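Local coordinates for protein protease LasA (Pseudomonas aeruginosa, PDB 3IT7) that cleaves glycine-rich peptides as a secreted zinc metalloprotease, cutting the pentaglycine cross-links of staphylococcal cell walls and contributing to the degradation of host elastin, at residues N5-P10 and W75-Y80; C65-T70 and D83-S88; P141-V146 and R157-N162. One frame throughout, in Å; residues are numbered along the deposited sequence.

Contact 1: residues N5-P10 and W75-Y80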
loop_
_atom_site.group_PDB
_atom_site.type_symbol
_atom_site.label_atom_id
_atom_site.label_comp_id
_atom_site.label_asym_id
_atom_site.label_seq_id
_atom_site.Cartn_x
_atom_site.Cartn_y
_atom_site.Cartn_z
ATOM N N ASN A 5 -9.166 -2.679 -12.629
ATOM C CA ASN A 5 -8.702 -3.487 -11.507
ATOM C C ASN A 5 -7.194 -3.655 -11.517
ATOM O O ASN A 5 -6.602 -4.122 -10.542
ATOM C CB ASN A 5 -9.356 -4.859 -11.525
ATOM C CG ASN A 5 -9.063 -5.650 -10.275
ATOM O OD1 ASN A 5 -9.929 -6.365 -9.768
ATOM N ND2 ASN A 5 -7.848 -5.522 -9.759
ATOM N N LEU A 6 -6.582 -3.290 -12.639
ATOM C CA LEU A 6 -5.141 -3.265 -12.738
ATOM C C LEU A 6 -4.668 -2.327 -11.637
ATOM O O LEU A 6 -5.323 -1.323 -11.353
ATOM C CB LEU A 6 -4.724 -2.744 -14.118
ATOM C CG LEU A 6 -3.696 -3.546 -14.924
ATOM C CD1 LEU A 6 -3.787 -5.033 -14.627
ATOM C CD2 LEU A 6 -3.848 -3.288 -16.421
ATOM N N MET A 7 -3.553 -2.668 -11.002
ATOM C CA MET A 7 -3.017 -1.880 -9.887
ATOM C C MET A 7 -1.730 -1.126 -10.170
ATOM O O MET A 7 -0.888 -1.581 -10.944
ATOM C CB MET A 7 -2.835 -2.758 -8.633
ATOM C CG MET A 7 -4.123 -3.398 -8.152
ATOM S SD MET A 7 -4.003 -4.234 -6.559
ATOM C CE MET A 7 -5.621 -5.016 -6.553
ATOM N N GLN A 8 -1.612 0.040 -9.533
ATOM C CA GLN A 8 -0.366 0.792 -9.430
ATOM C C GLN A 8 0.030 0.859 -7.951
ATOM O O GLN A 8 -0.753 0.492 -7.083
ATOM C CB GLN A 8 -0.537 2.214 -9.983
ATOM C CG GLN A 8 -1.490 3.116 -9.161
ATOM C CD GLN A 8 -1.338 4.593 -9.491
ATOM O OE1 GLN A 8 -1.577 5.020 -10.627
ATOM N NE2 GLN A 8 -0.925 5.382 -8.502
ATOM N N LEU A 9 1.238 1.342 -7.672
ATOM C CA LEU A 9 1.677 1.581 -6.297
ATOM C C LEU A 9 0.852 2.715 -5.655
ATOM O O LEU A 9 0.434 3.650 -6.356
ATOM C CB LEU A 9 3.184 1.890 -6.267
ATOM C CG LEU A 9 4.086 0.743 -6.763
ATOM C CD1 LEU A 9 5.477 1.250 -7.138
ATOM C CD2 LEU A 9 4.175 -0.405 -5.739
ATOM N N PRO A 10 0.608 2.630 -4.327
ATOM C CA PRO A 10 -0.307 3.557 -3.633
ATOM C C PRO A 10 0.280 4.926 -3.260
ATOM O O PRO A 10 -0.082 5.496 -2.222
ATOM C CB PRO A 10 -0.698 2.778 -2.373
ATOM C CG PRO A 10 0.484 1.903 -2.088
ATOM C CD PRO A 10 1.092 1.559 -3.431
ATOM N N TRP A 75 -11.694 -7.690 -6.039
ATOM C CA TRP A 75 -10.370 -7.271 -5.568
ATOM C C TRP A 75 -10.478 -5.921 -4.865
ATOM O O TRP A 75 -11.270 -5.062 -5.268
ATOM C CB TRP A 75 -9.370 -7.183 -6.722
ATOM C CG TRP A 75 -8.956 -8.520 -7.255
ATOM C CD1 TRP A 75 -9.411 -9.130 -8.395
ATOM C CD2 TRP A 75 -8.022 -9.432 -6.658
ATOM N NE1 TRP A 75 -8.810 -10.359 -8.547
ATOM C CE2 TRP A 75 -7.952 -10.568 -7.497
ATOM C CE3 TRP A 75 -7.235 -9.399 -5.499
ATOM C CZ2 TRP A 75 -7.117 -11.660 -7.217
ATOM C CZ3 TRP A 75 -6.407 -10.486 -5.221
ATOM C CH2 TRP A 75 -6.356 -11.599 -6.075
ATOM N N ALA A 76 -9.694 -5.748 -3.804
ATOM C CA ALA A 76 -9.728 -4.515 -3.021
ATOM C C ALA A 76 -8.384 -4.226 -2.372
ATOM O O ALA A 76 -7.513 -5.096 -2.297
ATOM C CB ALA A 76 -10.824 -4.583 -1.969
ATOM N N THR A 77 -8.226 -2.994 -1.905
ATOM C CA THR A 77 -7.029 -2.593 -1.185
ATOM C C THR A 77 -7.412 -1.806 0.059
ATOM O O THR A 77 -8.414 -1.081 0.062
ATOM C CB THR A 77 -6.064 -1.769 -2.067
ATOM O OG1 THR A 77 -6.803 -0.786 -2.799
ATOM C CG2 THR A 77 -5.329 -2.675 -3.053
ATOM N N ASN A 78 -6.613 -1.976 1.111
ATOM C CA ASN A 78 -6.830 -1.315 2.392
ATOM C C ASN A 78 -5.636 -0.405 2.679
ATOM O O ASN A 78 -4.491 -0.749 2.366
ATOM C CB ASN A 78 -7.012 -2.361 3.501
ATOM C CG ASN A 78 -7.719 -1.804 4.737
ATOM O OD1 ASN A 78 -8.937 -1.593 4.736
ATOM N ND2 ASN A 78 -6.963 -1.589 5.799
ATOM N N TYR A 79 -5.925 0.758 3.258
ATOM C CA TYR A 79 -4.944 1.807 3.518
ATOM C C TYR A 79 -5.071 2.212 4.979
ATOM O O TYR A 79 -6.126 2.691 5.402
ATOM C CB TYR A 79 -5.211 3.012 2.595
ATOM C CG TYR A 79 -5.307 2.629 1.127
ATOM C CD1 TYR A 79 -6.466 2.036 0.612
ATOM C CD2 TYR A 79 -4.236 2.845 0.258
ATOM C CE1 TYR A 79 -6.561 1.664 -0.722
ATOM C CE2 TYR A 79 -4.319 2.478 -1.096
ATOM C CZ TYR A 79 -5.486 1.890 -1.573
ATOM O OH TYR A 79 -5.577 1.513 -2.888
ATOM N N TYR A 80 -4.005 2.020 5.753
ATOM C CA TYR A 80 -4.055 2.221 7.202
ATOM C C TYR A 80 -2.924 3.125 7.724
ATOM O O TYR A 80 -1.860 3.228 7.101
ATOM C CB TYR A 80 -4.074 0.843 7.889
ATOM C CG TYR A 80 -4.161 0.839 9.398
ATOM C CD1 TYR A 80 -5.206 1.483 10.066
ATOM C CD2 TYR A 80 -3.210 0.152 10.162
ATOM C CE1 TYR A 80 -5.289 1.465 11.453
ATOM C CE2 TYR A 80 -3.287 0.127 11.560
ATOM C CZ TYR A 80 -4.324 0.787 12.194
ATOM O OH TYR A 80 -4.409 0.760 13.569
#

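Contact 2: residues C65-T70 and D83-S88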
loop_
_atom_site.group_PDB
_atom_site.type_symbol
_atom_site.label_atom_id
_atom_site.label_comp_id
_atom_site.label_asym_id
_atom_site.label_seq_id
_atom_site.Cartn_x
_atom_site.Cartn_y
_atom_site.Cartn_z
ATOM N N CYS A 65 -8.224 7.137 10.101
ATOM C CA CYS A 65 -6.909 6.617 9.721
ATOM C C CYS A 65 -6.943 5.342 8.867
ATOM O O CYS A 65 -5.908 4.732 8.619
ATOM C CB CYS A 65 -6.014 6.445 10.960
ATOM S SG CYS A 65 -6.573 5.206 12.138
ATOM N N GLN A 66 -8.135 4.954 8.413
ATOM C CA GLN A 66 -8.299 3.738 7.618
ATOM C C GLN A 66 -9.326 3.889 6.494
ATOM O O GLN A 66 -10.455 4.336 6.734
ATOM C CB GLN A 66 -8.650 2.540 8.501
ATOM C CG GLN A 66 -8.529 1.208 7.764
ATOM C CD GLN A 66 -8.859 -0.007 8.615
ATOM O OE1 GLN A 66 -8.668 -1.140 8.176
ATOM N NE2 GLN A 66 -9.348 0.219 9.832
ATOM N N VAL A 67 -8.919 3.499 5.283
ATOM C CA VAL A 67 -9.757 3.570 4.072
ATOM C C VAL A 67 -9.646 2.281 3.252
ATOM O O VAL A 67 -8.557 1.707 3.138
ATOM C CB VAL A 67 -9.337 4.761 3.166
ATOM C CG1 VAL A 67 -10.067 4.726 1.827
ATOM C CG2 VAL A 67 -9.612 6.075 3.850
ATOM N N ARG A 68 -10.771 1.842 2.682
ATOM C CA ARG A 68 -10.802 0.697 1.774
ATOM C C ARG A 68 -11.315 1.133 0.394
ATOM O O ARG A 68 -12.215 1.977 0.301
ATOM C CB ARG A 68 -11.691 -0.412 2.354
ATOM C CG ARG A 68 -11.798 -1.691 1.504
ATOM C CD ARG A 68 -10.775 -2.756 1.901
ATOM N NE ARG A 68 -10.904 -3.129 3.311
ATOM C CZ ARG A 68 -11.659 -4.122 3.780
ATOM N NH1 ARG A 68 -12.376 -4.895 2.961
ATOM N NH2 ARG A 68 -11.690 -4.348 5.086
ATOM N N VAL A 69 -10.730 0.571 -0.666
ATOM C CA VAL A 69 -11.204 0.774 -2.047
ATOM C C VAL A 69 -11.476 -0.587 -2.679
ATOM O O VAL A 69 -10.573 -1.425 -2.766
ATOM C CB VAL A 69 -10.174 1.552 -2.927
ATOM C CG1 VAL A 69 -10.729 1.790 -4.344
ATOM C CG2 VAL A 69 -9.782 2.879 -2.276
ATOM N N THR A 70 -12.716 -0.800 -3.118
ATOM C CA THR A 70 -13.166 -2.106 -3.597
ATOM C C THR A 70 -13.585 -2.040 -5.066
ATOM O O THR A 70 -14.489 -1.288 -5.430
ATOM C CB THR A 70 -14.346 -2.661 -2.747
ATOM O OG1 THR A 70 -13.964 -2.740 -1.368
ATOM C CG2 THR A 70 -14.782 -4.061 -3.228
ATOM N N ASP A 83 -4.141 9.887 7.339
ATOM C CA ASP A 83 -4.641 11.137 7.909
ATOM C C ASP A 83 -5.128 12.008 6.746
ATOM O O ASP A 83 -4.887 11.689 5.571
ATOM C CB ASP A 83 -3.541 11.840 8.732
ATOM C CG ASP A 83 -4.069 12.996 9.599
ATOM O OD1 ASP A 83 -5.297 13.224 9.674
ATOM O OD2 ASP A 83 -3.230 13.687 10.218
ATOM N N GLN A 84 -5.848 13.082 7.070
ATOM C CA GLN A 84 -6.339 14.042 6.071
ATOM C C GLN A 84 -7.122 13.365 4.937
ATOM O O GLN A 84 -6.965 13.713 3.764
ATOM C CB GLN A 84 -5.184 14.875 5.500
ATOM C CG GLN A 84 -4.294 15.506 6.561
ATOM C CD GLN A 84 -3.246 16.451 5.989
ATOM O OE1 GLN A 84 -2.951 16.438 4.789
ATOM N NE2 GLN A 84 -2.679 17.278 6.854
ATOM N N ILE A 85 -7.967 12.402 5.298
ATOM C CA ILE A 85 -8.740 11.654 4.313
ATOM C C ILE A 85 -9.664 12.601 3.529
ATOM O O ILE A 85 -10.455 13.343 4.113
ATOM C CB ILE A 85 -9.514 10.480 4.968
ATOM C CG1 ILE A 85 -8.525 9.453 5.535
ATOM C CG2 ILE A 85 -10.459 9.810 3.964
ATOM C CD1 ILE A 85 -9.170 8.348 6.369
ATOM N N GLN A 86 -9.530 12.586 2.205
ATOM C CA GLN A 86 -10.292 13.511 1.358
ATOM C C GLN A 86 -11.313 12.829 0.450
ATOM O O GLN A 86 -11.786 13.419 -0.520
ATOM C CB GLN A 86 -9.348 14.397 0.550
ATOM C CG GLN A 86 -8.458 13.661 -0.430
ATOM C CD GLN A 86 -7.542 14.602 -1.164
ATOM O OE1 GLN A 86 -6.732 15.292 -0.547
ATOM N NE2 GLN A 86 -7.659 14.636 -2.490
ATOM N N VAL A 87 -11.657 11.591 0.787
ATOM C CA VAL A 87 -12.692 10.841 0.089
ATOM C C VAL A 87 -13.805 10.457 1.069
ATOM O O VAL A 87 -13.571 10.411 2.280
ATOM C CB VAL A 87 -12.126 9.568 -0.596
ATOM C CG1 VAL A 87 -11.284 9.933 -1.828
ATOM C CG2 VAL A 87 -11.327 8.706 0.396
ATOM N N SER A 88 -14.996 10.172 0.536
ATOM C CA SER A 88 -16.186 9.852 1.338
ATOM C C SER A 88 -16.715 8.452 1.043
ATOM O O SER A 88 -16.467 7.916 -0.038
ATOM C CB SER A 88 -17.300 10.861 1.047
ATOM O OG SER A 88 -16.839 12.193 1.201
#

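Contact 3: residues P141-V146 and R157-N162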
loop_
_atom_site.group_PDB
_atom_site.type_symbol
_atom_site.label_atom_id
_atom_site.label_comp_id
_atom_site.label_asym_id
_atom_site.label_seq_id
_atom_site.Cartn_x
_atom_site.Cartn_y
_atom_site.Cartn_z
ATOM N N PRO A 141 4.629 -2.296 -13.675
ATOM C CA PRO A 141 5.504 -3.325 -14.240
ATOM C C PRO A 141 6.122 -4.244 -13.173
ATOM O O PRO A 141 6.826 -5.193 -13.521
ATOM C CB PRO A 141 6.606 -2.495 -14.908
ATOM C CG PRO A 141 6.747 -1.316 -13.992
ATOM C CD PRO A 141 5.334 -1.010 -13.512
ATOM N N TYR A 142 5.878 -3.955 -11.895
ATOM C CA TYR A 142 6.481 -4.725 -10.791
ATOM C C TYR A 142 5.673 -5.953 -10.390
ATOM O O TYR A 142 4.466 -5.866 -10.160
ATOM C CB TYR A 142 6.653 -3.865 -9.538
ATOM C CG TYR A 142 7.464 -2.600 -9.717
ATOM C CD1 TYR A 142 8.851 -2.648 -9.844
ATOM C CD2 TYR A 142 6.845 -1.355 -9.713
ATOM C CE1 TYR A 142 9.600 -1.479 -9.991
ATOM C CE2 TYR A 142 7.579 -0.191 -9.860
ATOM C CZ TYR A 142 8.958 -0.260 -9.993
ATOM O OH TYR A 142 9.687 0.896 -10.125
ATOM N N ARG A 143 6.349 -7.087 -10.284
ATOM C CA ARG A 143 5.771 -8.276 -9.688
ATOM C C ARG A 143 6.382 -8.407 -8.290
ATOM O O ARG A 143 7.604 -8.397 -8.137
ATOM C CB ARG A 143 6.054 -9.515 -10.561
ATOM C CG ARG A 143 5.928 -10.853 -9.824
ATOM C CD ARG A 143 6.284 -12.080 -10.700
ATOM N NE ARG A 143 7.652 -12.076 -11.243
ATOM C CZ ARG A 143 8.751 -12.430 -10.573
ATOM N NH1 ARG A 143 8.673 -12.810 -9.295
ATOM N NH2 ARG A 143 9.939 -12.395 -11.179
ATOM N N ILE A 144 5.532 -8.512 -7.273
ATOM C CA ILE A 144 6.011 -8.628 -5.899
ATOM C C ILE A 144 6.310 -10.076 -5.522
ATOM O O ILE A 144 5.551 -11.002 -5.854
ATOM C CB ILE A 144 5.054 -7.936 -4.874
ATOM C CG1 ILE A 144 5.738 -7.750 -3.512
ATOM C CG2 ILE A 144 3.734 -8.681 -4.751
ATOM C CD1 ILE A 144 4.908 -6.919 -2.498
ATOM N N ASN A 145 7.450 -10.261 -4.862
ATOM C CA ASN A 145 7.802 -11.535 -4.277
ATOM C C ASN A 145 7.912 -11.418 -2.759
ATOM O O ASN A 145 8.662 -10.599 -2.231
ATOM C CB ASN A 145 9.098 -12.071 -4.868
ATOM C CG ASN A 145 9.130 -13.572 -4.893
ATOM O OD1 ASN A 145 8.484 -14.206 -5.738
ATOM N ND2 ASN A 145 9.878 -14.162 -3.961
ATOM N N VAL A 146 7.162 -12.278 -2.083
ATOM C CA VAL A 146 6.963 -12.252 -0.643
ATOM C C VAL A 146 8.061 -13.065 0.080
ATOM O O VAL A 146 8.532 -14.081 -0.439
ATOM C CB VAL A 146 5.503 -12.769 -0.385
ATOM C CG1 VAL A 146 5.420 -13.911 0.606
ATOM C CG2 VAL A 146 4.548 -11.629 -0.085
ATOM N N ARG A 157 14.859 -12.923 -0.886
ATOM C CA ARG A 157 13.501 -13.486 -0.792
ATOM C C ARG A 157 12.394 -12.444 -1.047
ATOM O O ARG A 157 11.421 -12.727 -1.753
ATOM C CB ARG A 157 13.277 -14.170 0.565
ATOM C CG ARG A 157 14.351 -15.185 0.967
ATOM C CD ARG A 157 13.984 -15.908 2.256
ATOM N NE ARG A 157 14.101 -15.049 3.431
ATOM C CZ ARG A 157 15.178 -14.970 4.208
ATOM N NH1 ARG A 157 16.257 -15.707 3.955
ATOM N NH2 ARG A 157 15.178 -14.152 5.249
ATOM N N TYR A 158 12.543 -11.249 -0.478
ATOM C CA TYR A 158 11.546 -10.194 -0.666
ATOM C C TYR A 158 12.043 -9.122 -1.631
ATOM O O TYR A 158 13.075 -8.491 -1.392
ATOM C CB TYR A 158 11.139 -9.567 0.669
ATOM C CG TYR A 158 10.212 -8.379 0.516
ATOM C CD1 TYR A 158 8.862 -8.561 0.193
ATOM C CD2 TYR A 158 10.679 -7.074 0.686
ATOM C CE1 TYR A 158 8.003 -7.474 0.042
ATOM C CE2 TYR A 158 9.826 -5.978 0.536
ATOM C CZ TYR A 158 8.485 -6.190 0.218
ATOM O OH TYR A 158 7.626 -5.122 0.070
ATOM N N TYR A 159 11.296 -8.920 -2.715
ATOM C CA TYR A 159 11.651 -7.928 -3.725
ATOM C C TYR A 159 10.519 -7.670 -4.715
ATOM O O TYR A 159 9.552 -8.441 -4.807
ATOM C CB TYR A 159 12.923 -8.362 -4.484
ATOM C CG TYR A 159 12.753 -9.649 -5.254
ATOM C CD1 TYR A 159 12.172 -9.650 -6.523
ATOM C CD2 TYR A 159 13.155 -10.868 -4.713
ATOM C CE1 TYR A 159 12.001 -10.828 -7.240
ATOM C CE2 TYR A 159 12.987 -12.062 -5.422
ATOM C CZ TYR A 159 12.414 -12.031 -6.689
ATOM O OH TYR A 159 12.237 -13.198 -7.407
ATOM N N PHE A 160 10.660 -6.576 -5.455
ATOM C CA PHE A 160 9.790 -6.274 -6.579
ATOM C C PHE A 160 10.619 -6.485 -7.841
ATOM O O PHE A 160 11.741 -5.966 -7.942
ATOM C CB PHE A 160 9.320 -4.817 -6.519
ATOM C CG PHE A 160 8.441 -4.491 -5.334
ATOM C CD1 PHE A 160 7.061 -4.370 -5.489
ATOM C CD2 PHE A 160 8.995 -4.269 -4.072
ATOM C CE1 PHE A 160 6.244 -4.052 -4.403
ATOM C CE2 PHE A 160 8.185 -3.953 -2.977
ATOM C CZ PHE A 160 6.806 -3.846 -3.146
ATOM N N TYR A 161 10.093 -7.252 -8.793
ATOM C CA TYR A 161 10.778 -7.414 -10.070
ATOM C C TYR A 161 10.092 -6.562 -11.134
ATOM O O TYR A 161 8.896 -6.723 -11.390
ATOM C CB TYR A 161 10.859 -8.881 -10.518
ATOM C CG TYR A 161 11.441 -9.022 -11.909
ATOM C CD1 TYR A 161 12.821 -8.929 -12.122
ATOM C CD2 TYR A 161 10.613 -9.208 -13.019
ATOM C CE1 TYR A 161 13.366 -9.037 -13.406
ATOM C CE2 TYR A 161 11.147 -9.313 -14.312
ATOM C CZ TYR A 161 12.520 -9.234 -14.495
ATOM O OH TYR A 161 13.052 -9.334 -15.761
ATOM N N ASN A 162 10.874 -5.672 -11.741
ATOM C CA ASN A 162 10.414 -4.749 -12.776
ATOM C C ASN A 162 10.517 -5.397 -14.161
ATOM O O ASN A 162 11.604 -5.516 -14.729
ATOM C CB ASN A 162 11.239 -3.453 -12.702
ATOM C CG ASN A 162 10.730 -2.363 -13.630
ATOM O OD1 ASN A 162 10.060 -2.631 -14.628
ATOM N ND2 ASN A 162 11.058 -1.115 -13.302
#

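Contact 1: residues N5-P10 and W75-Y80
Met7 and Pro10 carry the apolar part of this contact, leaning from the N-terminal segment 5-10 onto Thr77 and Tyr79 of strand 75-80. Met7 runs straight out beyond CG, and its SD meets Thr77 CG2 tip to tip at 4.1 Å. The CE methyl carries on to Trp75 CB, 4.3 Å away. Farther along the strand, Pro10 CB comes in at the edge of the Tyr79 ring, near its plane, with CE2 at 3.9 Å. Met7 also touches Leu125, and Pro10 touches Leu121 and Phe123, all of strand 121-127.

Asn5 crosses Trp75 at a slant, its amide turned 79° from the indole plane and OD1 near CB and CD1. Asn5 was modelled in two conformers, however, so this detail is doubtful. OD1 is hydrogen-bonded to Ser73 OG.

No hydrogen bond joins the two segments. Inside the strand, Thr77 turns CG2 to the sulfur, and with chi1 at 45° its OG1 shares a 2.6 Å hydrogen bond with Tyr79 OH, in which either hydroxyl may be the donor. That phenol also bonds to the backbone N of Ala54, so the end of the ring is held by two partners while its edge takes the proline. Segment 5-10 gets its own backbone bonds elsewhere, from Gly140, Ala54 and Val52.

The N-terminal segment thus runs alongside strand 75-83, nearly in its direction, and packs on buried side chains of the large antiparallel sheet of the M23 peptidase fold, with the Tyr79 side chain about 8 Å from that of the zinc ligand His122.

Contact 2: residues C65-T70 and D83-S88
Ile85 and Val67 meet where the loop following strand 75-83 folds back over strand 66-70. The two strands are the consecutive antiparallel arms of a beta hairpin in the main sheet of the M23 peptidase domain. Ile85, in the loop, is the side chain to follow.

From CB it splits into two branches, and both find the same methyl. CG2 stands 3.8 Å from Val67 CG2. The other branch starts at CG1, which lies 3.9 Å from that same Val67 carbon, and then runs on extended, with CD1 anti to CA (chi2 172°). CD1 therefore reaches farthest. It presses on Val67 CG2 at 3.4 Å, closer than two methyls normally sit, and passes on toward the start of the strand, where Cys65 N is 4.0 Å away. That amide is already bonded to Ser63 OG, so the methyl covers a backbone nitrogen whose partner lies elsewhere. The two side chains run antiparallel to one another, flank to flank.

The second methyl of Val67, CG1, makes a looser contact with CG2 of Val87, 4.4 Å away. Val59 and Val61 of the neighbouring strand 57-63 extend the patch, Val59 touching both valines and Val61 touching Ile85. At the strand's start Cys65 is tied to Cys111 by a disulfide, and its side chain lies about 6 Å from that of His81, a probable active-site residue.

Before Ile85 the chain turns through Gln84, whose backbone is left-handed. Asp83 bonds across this bend: its OD1, also in a salt bridge with Arg64, accepts the Gln84 N-H at 2.7 Å, the donor lying 46° above the carboxylate plane.

Contact 3: residues P141-V146 and R157-N162
Arg143 faces Tyr161 as an antiparallel hydrogen-bonded pair, each backbone N reaching the other's O at 2.8 Å. The arginine chain bends at chi3 (59°), which brings one guanidinium face over Tyr161 CB, with NH2 3.7 Å from that carbon.

Two residues on, Asn145 pairs with Tyr159 and reaches the partner segment through its side chain too. Its ND2 gives a nearly straight bond to Arg157 O (3.1 Å, 171°), in the plane of its own amide, while Gln135 NE2 takes up OD1. Meanwhile CB sits over the middle of the Tyr159 ring in a CH-pi contact, 3.9 Å from the centroid.

Tyr142 points to the other face of the sheet, with Ile144 and Phe160. Its CE1 approaches Asn162 ND2 at 3.6 Å, and its phenol bonds to Tyr176 O. Beside it, Ile144 CG1 covers a face of the Phe160 ring.

Strands 142-145 and 159-162 are the antiparallel middle pair of the small four-stranded sheet, their register set by the backbone bonds. The chemistry differs between its faces: one is polar and aromatic, partly solvent-accessible; on the other, Ile144 and Phe160 pack on Phe35 of the main sheet, next to Tyr142 and Asn162.

Contacts 1 and 2 hold the same main sheet from two neighbouring strands: Tyr79 N bonds to Val67 O (2.8 Å), so the strand on which Met7 and Pro10 pack is paired with the one that Ile85 covers. Both are buried, loop-against-strand contacts without a hydrogen bond across them, but contact 1 lies nearer the chain's centre and mixes sulfur, methyl and ring edge, whereas contact 2 is almost purely branched aliphatic. Contact 3 belongs to a different, smaller sheet on the opposite side of the chain's centre from contact 2; only partly buried, it relies on backbone bonds and aromatic faces. It touches contact 1 where Leu9 CD1 packs on Tyr142 CE2 at 3.7 Å.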